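Local coordinates for pesticidial crystal protein CRY2AA (Bacillus thuringiensis serovar kurstaki, PDB 1I5P) that binds midgut epithelial cells of dipteran and lepidopteran insect larvae and promotes their colloid-osmotic lysis, at residues A[435-440]-A[448-453]; A[298-303]-A[463-468]; A[291-296]-A[512-517]. All coordinates share one frame; numbering follows the deposited sequence.

Contact 1: residues A[435-440]-A[448-453]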
loop_
_atom_site.group_PDB
_atom_site.type_symbol
_atom_site.label_atom_id
_atom_site.label_comp_id
_atom_site.label_asym_id
_atom_site.label_seq_id
_atom_site.Cartn_x
_atom_site.Cartn_y
_atom_site.Cartn_z
ATOM N N ASN A 435 -27.221 5.575 -4.949
ATOM C CA ASN A 435 -26.952 5.972 -3.573
ATOM C C ASN A 435 -27.214 4.772 -2.677
ATOM O O ASN A 435 -26.637 4.664 -1.600
ATOM C CB ASN A 435 -27.845 7.140 -3.138
ATOM C CG ASN A 435 -27.418 8.471 -3.739
ATOM O OD1 ASN A 435 -26.240 8.701 -4.013
ATOM N ND2 ASN A 435 -28.384 9.370 -3.917
ATOM N N GLU A 436 -28.083 3.868 -3.127
ATOM C CA GLU A 436 -28.392 2.674 -2.348
ATOM C C GLU A 436 -27.152 1.804 -2.214
ATOM O O GLU A 436 -27.008 1.062 -1.239
ATOM C CB GLU A 436 -29.519 1.866 -2.998
ATOM C CG GLU A 436 -30.859 2.596 -3.084
ATOM C CD GLU A 436 -31.044 3.332 -4.403
ATOM O OE1 GLU A 436 -30.284 4.288 -4.671
ATOM O OE2 GLU A 436 -31.954 2.955 -5.169
ATOM N N ASP A 437 -26.258 1.882 -3.196
ATOM C CA ASP A 437 -25.027 1.102 -3.134
ATOM C C ASP A 437 -23.990 1.854 -2.309
ATOM O O ASP A 437 -23.322 1.265 -1.462
ATOM C CB ASP A 437 -24.478 0.831 -4.539
ATOM C CG ASP A 437 -25.137 -0.364 -5.209
ATOM O OD1 ASP A 437 -25.327 -1.396 -4.534
ATOM O OD2 ASP A 437 -25.450 -0.273 -6.418
ATOM N N LEU A 438 -23.883 3.162 -2.542
ATOM C CA LEU A 438 -22.923 3.994 -1.822
ATOM C C LEU A 438 -23.156 3.991 -0.315
ATOM O O LEU A 438 -22.235 4.228 0.469
ATOM C CB LEU A 438 -22.985 5.437 -2.328
ATOM C CG LEU A 438 -22.579 5.710 -3.776
ATOM C CD1 LEU A 438 -22.932 7.146 -4.136
ATOM C CD2 LEU A 438 -21.092 5.460 -3.949
ATOM N N THR A 439 -24.391 3.721 0.079
ATOM C CA THR A 439 -24.760 3.708 1.487
ATOM C C THR A 439 -24.557 2.349 2.154
ATOM O O THR A 439 -24.658 2.232 3.375
ATOM C CB THR A 439 -26.236 4.117 1.661
ATOM O OG1 THR A 439 -26.579 4.101 3.049
ATOM C CG2 THR A 439 -27.137 3.151 0.921
ATOM N N ARG A 440 -24.272 1.325 1.357
ATOM C CA ARG A 440 -24.075 -0.012 1.894
ATOM C C ARG A 440 -22.765 -0.657 1.456
ATOM O O ARG A 440 -22.705 -1.342 0.437
ATOM C CB ARG A 440 -25.260 -0.896 1.500
ATOM C CG ARG A 440 -26.544 -0.391 2.119
ATOM C CD ARG A 440 -27.794 -0.864 1.412
ATOM N NE ARG A 440 -28.906 -0.014 1.825
ATOM C CZ ARG A 440 -30.190 -0.284 1.620
ATOM N NH1 ARG A 440 -30.548 -1.399 0.997
ATOM N NH2 ARG A 440 -31.117 0.564 2.049
ATOM N N ARG A 448 -21.722 -8.642 -5.308
ATOM C CA ARG A 448 -22.921 -7.849 -5.554
ATOM C C ARG A 448 -22.763 -7.147 -6.898
ATOM O O ARG A 448 -21.678 -6.658 -7.224
ATOM C CB ARG A 448 -23.110 -6.803 -4.448
ATOM C CG ARG A 448 -24.532 -6.268 -4.334
ATOM C CD ARG A 448 -24.577 -4.856 -3.740
ATOM N NE ARG A 448 -24.120 -4.778 -2.350
ATOM C CZ ARG A 448 -23.879 -3.633 -1.710
ATOM N NH1 ARG A 448 -24.049 -2.476 -2.338
ATOM N NH2 ARG A 448 -23.471 -3.639 -0.449
ATOM N N ASN A 449 -23.831 -7.104 -7.686
ATOM C CA ASN A 449 -23.769 -6.439 -8.984
ATOM C C ASN A 449 -23.954 -4.934 -8.824
ATOM O O ASN A 449 -24.966 -4.478 -8.300
ATOM C CB ASN A 449 -24.845 -6.995 -9.917
ATOM C CG ASN A 449 -24.667 -8.472 -10.200
ATOM O OD1 ASN A 449 -23.545 -8.980 -10.240
ATOM N ND2 ASN A 449 -25.780 -9.168 -10.420
ATOM N N ILE A 450 -22.961 -4.170 -9.269
ATOM C CA ILE A 450 -23.016 -2.715 -9.174
ATOM C C ILE A 450 -23.368 -2.142 -10.544
ATOM O O ILE A 450 -22.498 -1.968 -11.400
ATOM C CB ILE A 450 -21.663 -2.135 -8.703
ATOM C CG1 ILE A 450 -21.208 -2.849 -7.427
ATOM C CG2 ILE A 450 -21.792 -0.641 -8.448
ATOM C CD1 ILE A 450 -22.221 -2.804 -6.292
ATOM N N GLU A 451 -24.649 -1.851 -10.744
ATOM C CA GLU A 451 -25.131 -1.331 -12.021
ATOM C C GLU A 451 -25.753 0.058 -11.878
ATOM O O GLU A 451 -26.112 0.478 -10.776
ATOM C CB GLU A 451 -26.151 -2.326 -12.604
ATOM C CG GLU A 451 -26.830 -1.925 -13.907
ATOM C CD GLU A 451 -27.698 -3.045 -14.475
ATOM O OE1 GLU A 451 -28.422 -3.700 -13.692
ATOM O OE2 GLU A 451 -27.662 -3.273 -15.706
ATOM N N SER A 452 -25.863 0.772 -12.995
ATOM C CA SER A 452 -26.457 2.106 -12.999
ATOM C C SER A 452 -27.933 2.022 -12.638
ATOM O O SER A 452 -28.592 1.020 -12.924
ATOM C CB SER A 452 -26.333 2.749 -14.383
ATOM O OG SER A 452 -25.053 3.326 -14.586
ATOM N N PRO A 453 -28.476 3.082 -12.018
ATOM C CA PRO A 453 -29.889 3.095 -11.635
ATOM C C PRO A 453 -30.721 2.914 -12.887
ATOM O O PRO A 453 -30.279 3.295 -13.967
ATOM C CB PRO A 453 -30.063 4.486 -11.027
ATOM C CG PRO A 453 -28.697 4.788 -10.492
ATOM C CD PRO A 453 -27.841 4.357 -11.653
HETATM O O HOH W 1 -24.958 1.368 -8.446
HETATM O O HOH W 2 -26.242 -2.142 -8.440
#
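The carbonyl O of Arg-440 is gripped by both terminal nitrogens of Arg-448. NH2 of Arg-448 makes the shorter and straighter bond to Arg-440 O, 2.6 Å long, approaching from above the carbonyl plane, and NH1 of Arg-448 adds a weak one of 3.3 Å to the same oxygen. NH1 of Arg-448 also gives OD1 of Asp-437 a hydrogen bond of 2.8 Å, which is part of a salt bridge. It arrives on the anti side of that oxygen, and the N-H...O angle of 142° is well short of straight. The Arg-448 chain bends at chi3 (-65°), which brings the guanidinium edge to Asp-437 OD1 and Arg-440 O. In the middle domain, the beta prism of this three-domain toxin, the contact joins the short helix 435-438 to the loop leading to strand 462-469. OD2 of Asp-437 accepts a hydrogen bond from each of two waters, which bridge it to the backbone of the loop: one also donates to the carbonyl O of Glu-451, while the other donates to Asn-449 O and accepts from Glu-451 N. CD1 of Ile-450 packs against the carboxylate, 3.8 Å from Asp-437 OD1, and Phe-295 of helix 293-300 touches both side chains.

Contact 2: residues A[298-303]-A[463-468]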
loop_
_atom_site.group_PDB
_atom_site.type_symbol
_atom_site.label_atom_id
_atom_site.label_comp_id
_atom_site.label_asym_id
_atom_site.label_seq_id
_atom_site.Cartn_x
_atom_site.Cartn_y
_atom_site.Cartn_z
ATOM N N SER A 298 -14.365 -0.975 -0.402
ATOM C CA SER A 298 -14.858 -2.297 -0.013
ATOM C C SER A 298 -15.132 -3.065 -1.300
ATOM O O SER A 298 -15.049 -4.296 -1.336
ATOM C CB SER A 298 -16.142 -2.195 0.829
ATOM O OG SER A 298 -17.274 -1.867 0.040
ATOM N N LEU A 299 -15.437 -2.316 -2.359
ATOM C CA LEU A 299 -15.723 -2.889 -3.670
ATOM C C LEU A 299 -14.440 -3.219 -4.422
ATOM O O LEU A 299 -14.326 -4.276 -5.042
ATOM C CB LEU A 299 -16.543 -1.910 -4.507
ATOM C CG LEU A 299 -16.739 -2.256 -5.986
ATOM C CD1 LEU A 299 -17.648 -3.465 -6.119
ATOM C CD2 LEU A 299 -17.341 -1.062 -6.715
ATOM N N PHE A 300 -13.485 -2.295 -4.366
ATOM C CA PHE A 300 -12.207 -2.451 -5.050
ATOM C C PHE A 300 -11.353 -3.592 -4.501
ATOM O O PHE A 300 -10.444 -4.062 -5.184
ATOM C CB PHE A 300 -11.421 -1.135 -4.996
ATOM C CG PHE A 300 -12.119 0.023 -5.674
ATOM C CD1 PHE A 300 -11.722 1.333 -5.418
ATOM C CD2 PHE A 300 -13.170 -0.195 -6.569
ATOM C CE1 PHE A 300 -12.351 2.410 -6.038
ATOM C CE2 PHE A 300 -13.807 0.879 -7.194
ATOM C CZ PHE A 300 -13.393 2.184 -6.924
ATOM N N GLN A 301 -11.643 -4.045 -3.284
ATOM C CA GLN A 301 -10.865 -5.136 -2.698
ATOM C C GLN A 301 -11.604 -6.471 -2.671
ATOM O O GLN A 301 -11.208 -7.392 -1.959
ATOM C CB GLN A 301 -10.412 -4.758 -1.289
ATOM C CG GLN A 301 -9.382 -3.642 -1.287
ATOM C CD GLN A 301 -8.915 -3.299 0.099
ATOM O OE1 GLN A 301 -8.027 -3.954 0.645
ATOM N NE2 GLN A 301 -9.517 -2.267 0.687
ATOM N N VAL A 302 -12.682 -6.574 -3.440
ATOM C CA VAL A 302 -13.436 -7.817 -3.494
ATOM C C VAL A 302 -12.548 -8.888 -4.116
ATOM O O VAL A 302 -11.968 -8.681 -5.180
ATOM C CB VAL A 302 -14.725 -7.662 -4.336
ATOM C CG1 VAL A 302 -15.244 -9.039 -4.777
ATOM C CG2 VAL A 302 -15.784 -6.943 -3.519
ATOM N N ASN A 303 -12.446 -10.026 -3.439
ATOM C CA ASN A 303 -11.635 -11.146 -3.901
ATOM C C ASN A 303 -10.148 -10.803 -3.917
ATOM O O ASN A 303 -9.405 -11.320 -4.745
ATOM C CB ASN A 303 -12.070 -11.586 -5.306
ATOM C CG ASN A 303 -13.430 -12.278 -5.319
ATOM O OD1 ASN A 303 -13.912 -12.739 -4.289
ATOM N ND2 ASN A 303 -14.038 -12.374 -6.501
ATOM N N TYR A 463 -16.366 1.244 -15.991
ATOM C CA TYR A 463 -15.087 1.938 -15.931
ATOM C C TYR A 463 -14.246 1.218 -14.885
ATOM O O TYR A 463 -14.536 1.275 -13.693
ATOM C CB TYR A 463 -15.304 3.406 -15.561
ATOM C CG TYR A 463 -16.161 4.134 -16.576
ATOM C CD1 TYR A 463 -17.491 4.464 -16.297
ATOM C CD2 TYR A 463 -15.650 4.463 -17.830
ATOM C CE1 TYR A 463 -18.290 5.107 -17.252
ATOM C CE2 TYR A 463 -16.435 5.100 -18.790
ATOM C CZ TYR A 463 -17.750 5.422 -18.497
ATOM O OH TYR A 463 -18.506 6.055 -19.461
ATOM N N LEU A 464 -13.205 0.538 -15.350
ATOM C CA LEU A 464 -12.345 -0.258 -14.488
ATOM C C LEU A 464 -11.346 0.494 -13.627
ATOM O O LEU A 464 -10.913 1.604 -13.954
ATOM C CB LEU A 464 -11.611 -1.307 -15.325
ATOM C CG LEU A 464 -12.528 -2.097 -16.261
ATOM C CD1 LEU A 464 -11.737 -3.188 -16.955
ATOM C CD2 LEU A 464 -13.686 -2.692 -15.470
ATOM N N VAL A 465 -10.993 -0.149 -12.521
ATOM C CA VAL A 465 -10.056 0.374 -11.545
ATOM C C VAL A 465 -8.968 -0.675 -11.334
ATOM O O VAL A 465 -9.268 -1.842 -11.066
ATOM C CB VAL A 465 -10.773 0.627 -10.194
ATOM C CG1 VAL A 465 -9.760 0.961 -9.098
ATOM C CG2 VAL A 465 -11.803 1.745 -10.356
ATOM N N SER A 466 -7.708 -0.277 -11.472
ATOM C CA SER A 466 -6.619 -1.219 -11.248
ATOM C C SER A 466 -6.116 -1.048 -9.811
ATOM O O SER A 466 -5.975 0.074 -9.317
ATOM C CB SER A 466 -5.484 -1.010 -12.266
ATOM O OG SER A 466 -5.025 0.327 -12.293
ATOM N N VAL A 467 -5.892 -2.174 -9.139
ATOM C CA VAL A 467 -5.427 -2.191 -7.757
ATOM C C VAL A 467 -3.969 -2.625 -7.737
ATOM O O VAL A 467 -3.645 -3.775 -8.049
ATOM C CB VAL A 467 -6.253 -3.181 -6.906
ATOM C CG1 VAL A 467 -5.926 -2.997 -5.434
ATOM C CG2 VAL A 467 -7.744 -2.971 -7.158
ATOM N N HIS A 468 -3.098 -1.697 -7.360
ATOM C CA HIS A 468 -1.664 -1.952 -7.330
ATOM C C HIS A 468 -1.144 -2.219 -5.922
ATOM O O HIS A 468 -1.466 -1.495 -4.971
ATOM C CB HIS A 468 -0.926 -0.757 -7.936
ATOM C CG HIS A 468 -1.438 -0.361 -9.287
ATOM N ND1 HIS A 468 -0.684 -0.469 -10.434
ATOM C CD2 HIS A 468 -2.638 0.139 -9.671
ATOM C CE1 HIS A 468 -1.396 -0.054 -11.468
ATOM N NE2 HIS A 468 -2.586 0.321 -11.029
#
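Phe-300 lays one face of its ring against Val-465, a point at which helix 293-300 packs on the three-stranded antiparallel sheet of the beta-prism domain. Strand 462-469 is the central strand of that sheet, between strands 275-278 and 422-430, and its Val-465 and Val-467 both point toward the 298-303 segment.

The CH-pi interaction comes first. Val-465 CG1 stands 4.1 Å from the centroid of the Phe-300 ring and only 6° off the ring normal, so this methyl sits almost exactly over the middle of the face. The two side chains cross at about a right angle. Ordinary apolar packing adds the second branch: CG2 of Val-465 lies 3.8 Å from CZ of Phe-300 and equally near CE2, toward the far end of the ring. With CG1 placed anti to the backbone N (chi1 171°), the valine offers both methyls to the same aromatic group. The ring also touches Ser-427 and Val-429 of the edge strand 422-430, which widens its footing on the sheet.

Backbone-to-side-chain packing makes up the remainder. Val-467 does not reach the ring; it meets the main chain at Phe-300 instead, with its CG2 methyl 3.5 Å from the carbonyl O of Phe-300.

Contact 3: residues A[291-296]-A[512-517]; sequences QNWPFL and ISEKFG
Trp-293 and Glu-514 make this contact between them, and a single hydrogen bond is its core. The indole NE1 of Trp-293 donates to OE2 of Glu-514 over 2.7 Å, with an N-H...O angle of 155°. Relative to the indole the acceptor is well placed, only 9° out of the ring plane; relative to the carboxylate, NE1 comes from above the plane. Ring and carboxylate are turned 42° against each other. The Glu-514 chain runs extended beyond CG, and this carries the carboxylate across to the indole edge.

Van der Waals contact accompanies the bond: OE1 of Glu-514 lies 3.3 Å from CD1 of Trp-293, beside the N-H. The indole is held further by aromatic neighbours, Tyr-297 edge-to-face and Phe-231, and it packs on helix 238-259 of the N-terminal helical bundle. Tyr-297 also bonds through its hydroxyl to the backbone N of Glu-514.

The contact lies where three domains meet: Trp-293 lies in helix 293-300 of the beta prism, and Glu-514 follows strand 510-513 of the C-terminal beta sandwich. The bond links prism and sandwich, and because the indole is a neutral donor it would probably leave the glutamate's charge uncompensated by this partner, a charge that would in turn strengthen the N-H...O attraction.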
loop_
_atom_site.group_PDB
_atom_site.type_symbol
_atom_site.label_atom_id
_atom_site.label_comp_id
_atom_site.label_asym_id
_atom_site.label_seq_id
_atom_site.Cartn_x
_atom_site.Cartn_y
_atom_site.Cartn_z
ATOM N N GLN A 291 -17.840 10.133 2.554
ATOM C CA GLN A 291 -18.849 9.184 3.017
ATOM C C GLN A 291 -19.031 8.028 2.031
ATOM O O GLN A 291 -19.482 6.947 2.407
ATOM C CB GLN A 291 -20.186 9.897 3.243
ATOM C CG GLN A 291 -20.221 10.765 4.502
ATOM C CD GLN A 291 -21.572 11.439 4.727
ATOM O OE1 GLN A 291 -21.826 12.003 5.794
ATOM N NE2 GLN A 291 -22.440 11.390 3.719
ATOM N N ASN A 292 -18.664 8.266 0.776
ATOM C CA ASN A 292 -18.772 7.261 -0.277
ATOM C C ASN A 292 -17.547 6.356 -0.343
ATOM O O ASN A 292 -17.591 5.287 -0.949
ATOM C CB ASN A 292 -18.899 7.927 -1.649
ATOM C CG ASN A 292 -20.028 8.927 -1.719
ATOM O OD1 ASN A 292 -19.945 9.906 -2.457
ATOM N ND2 ASN A 292 -21.093 8.684 -0.966
ATOM N N TRP A 293 -16.454 6.797 0.266
ATOM C CA TRP A 293 -15.203 6.051 0.212
ATOM C C TRP A 293 -15.282 4.621 0.739
ATOM O O TRP A 293 -14.812 3.695 0.076
ATOM C CB TRP A 293 -14.090 6.826 0.935
ATOM C CG TRP A 293 -12.732 6.183 0.825
ATOM C CD1 TRP A 293 -11.863 5.928 1.848
ATOM C CD2 TRP A 293 -12.115 5.667 -0.363
ATOM N NE1 TRP A 293 -10.748 5.273 1.373
ATOM C CE2 TRP A 293 -10.876 5.100 0.022
ATOM C CE3 TRP A 293 -12.489 5.622 -1.712
ATOM C CZ2 TRP A 293 -10.007 4.494 -0.898
ATOM C CZ3 TRP A 293 -11.621 5.017 -2.630
ATOM C CH2 TRP A 293 -10.397 4.462 -2.213
ATOM N N PRO A 294 -15.878 4.417 1.928
ATOM C CA PRO A 294 -15.981 3.065 2.482
ATOM C C PRO A 294 -16.546 2.082 1.479
ATOM O O PRO A 294 -16.026 0.978 1.323
ATOM C CB PRO A 294 -16.879 3.264 3.699
ATOM C CG PRO A 294 -16.444 4.625 4.174
ATOM C CD PRO A 294 -16.450 5.398 2.867
ATOM N N PHE A 295 -17.606 2.487 0.786
ATOM C CA PHE A 295 -18.202 1.614 -0.213
ATOM C C PHE A 295 -17.216 1.316 -1.327
ATOM O O PHE A 295 -17.031 0.158 -1.709
ATOM C CB PHE A 295 -19.448 2.238 -0.851
ATOM C CG PHE A 295 -19.844 1.573 -2.146
ATOM C CD1 PHE A 295 -20.561 0.377 -2.145
ATOM C CD2 PHE A 295 -19.418 2.093 -3.363
ATOM C CE1 PHE A 295 -20.843 -0.294 -3.331
ATOM C CE2 PHE A 295 -19.695 1.426 -4.566
ATOM C CZ PHE A 295 -20.410 0.230 -4.544
ATOM N N LEU A 296 -16.594 2.368 -1.854
ATOM C CA LEU A 296 -15.650 2.223 -2.956
ATOM C C LEU A 296 -14.486 1.274 -2.682
ATOM O O LEU A 296 -14.221 0.373 -3.473
ATOM C CB LEU A 296 -15.126 3.600 -3.378
ATOM C CG LEU A 296 -16.185 4.507 -4.012
ATOM C CD1 LEU A 296 -15.630 5.919 -4.234
ATOM C CD2 LEU A 296 -16.648 3.887 -5.328
ATOM N N ILE A 512 -13.576 -5.261 5.394
ATOM C CA ILE A 512 -12.228 -4.747 5.235
ATOM C C ILE A 512 -12.333 -3.313 5.733
ATOM O O ILE A 512 -13.231 -2.584 5.327
ATOM C CB ILE A 512 -11.789 -4.782 3.758
ATOM C CG1 ILE A 512 -11.731 -6.238 3.286
ATOM C CG2 ILE A 512 -10.432 -4.107 3.593
ATOM C CD1 ILE A 512 -11.353 -6.410 1.831
ATOM N N SER A 513 -11.435 -2.928 6.634
ATOM C CA SER A 513 -11.448 -1.592 7.212
ATOM C C SER A 513 -10.163 -0.818 6.915
ATOM O O SER A 513 -9.067 -1.225 7.296
ATOM C CB SER A 513 -11.659 -1.695 8.727
ATOM O OG SER A 513 -11.660 -0.419 9.344
ATOM N N GLU A 514 -10.323 0.306 6.231
ATOM C CA GLU A 514 -9.219 1.179 5.848
ATOM C C GLU A 514 -8.251 1.519 6.990
ATOM O O GLU A 514 -8.675 1.783 8.120
ATOM C CB GLU A 514 -9.806 2.465 5.247
ATOM C CG GLU A 514 -8.840 3.626 5.140
ATOM C CD GLU A 514 -9.397 4.779 4.320
ATOM O OE1 GLU A 514 -10.421 5.367 4.731
ATOM O OE2 GLU A 514 -8.806 5.098 3.267
ATOM N N LYS A 515 -6.952 1.491 6.684
ATOM C CA LYS A 515 -5.903 1.833 7.649
ATOM C C LYS A 515 -4.857 2.709 6.965
ATOM O O LYS A 515 -4.646 2.603 5.762
ATOM C CB LYS A 515 -5.241 0.569 8.206
ATOM C CG LYS A 515 -6.162 -0.262 9.084
ATOM C CD LYS A 515 -6.608 0.541 10.296
ATOM C CE LYS A 515 -7.717 -0.173 11.055
ATOM N NZ LYS A 515 -8.937 -0.325 10.212
ATOM N N PHE A 516 -4.198 3.572 7.730
ATOM C CA PHE A 516 -3.198 4.465 7.153
ATOM C C PHE A 516 -1.761 4.111 7.515
ATOM O O PHE A 516 -0.839 4.443 6.774
ATOM C CB PHE A 516 -3.498 5.914 7.555
ATOM C CG PHE A 516 -4.906 6.342 7.250
ATOM C CD1 PHE A 516 -5.864 6.392 8.258
ATOM C CD2 PHE A 516 -5.285 6.652 5.949
ATOM C CE1 PHE A 516 -7.184 6.744 7.976
ATOM C CE2 PHE A 516 -6.607 7.005 5.655
ATOM C CZ PHE A 516 -7.556 7.050 6.673
ATOM N N GLY A 517 -1.570 3.441 8.648
ATOM C CA GLY A 517 -0.226 3.059 9.051
ATOM C C GLY A 517 -0.148 1.592 9.427
ATOM O O GLY A 517 0.538 1.227 10.381
#

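From the N terminus, the chain completes the helical bundle and enters the beta prism, where helix 293-300 contributes to the first segments of contacts 3 and 2 in turn. After the long prism strands come helix 435-438 and, eight residues after the end of the 435-440 segment, the partner that closes contact 1, the smallest loop. Strand 462-469 then closes contact 2 around it, and the segment 512-517 closes contact 3 around both, so all three are nested and none cross. Contacts 1 and 2 stay within the prism, meeting where Ile-450 packs on Leu-299; contact 3 reaches the C-terminal sandwich. Phe-295 reaches from the same helix to contact 1, making helix 293-300 common ground for all three.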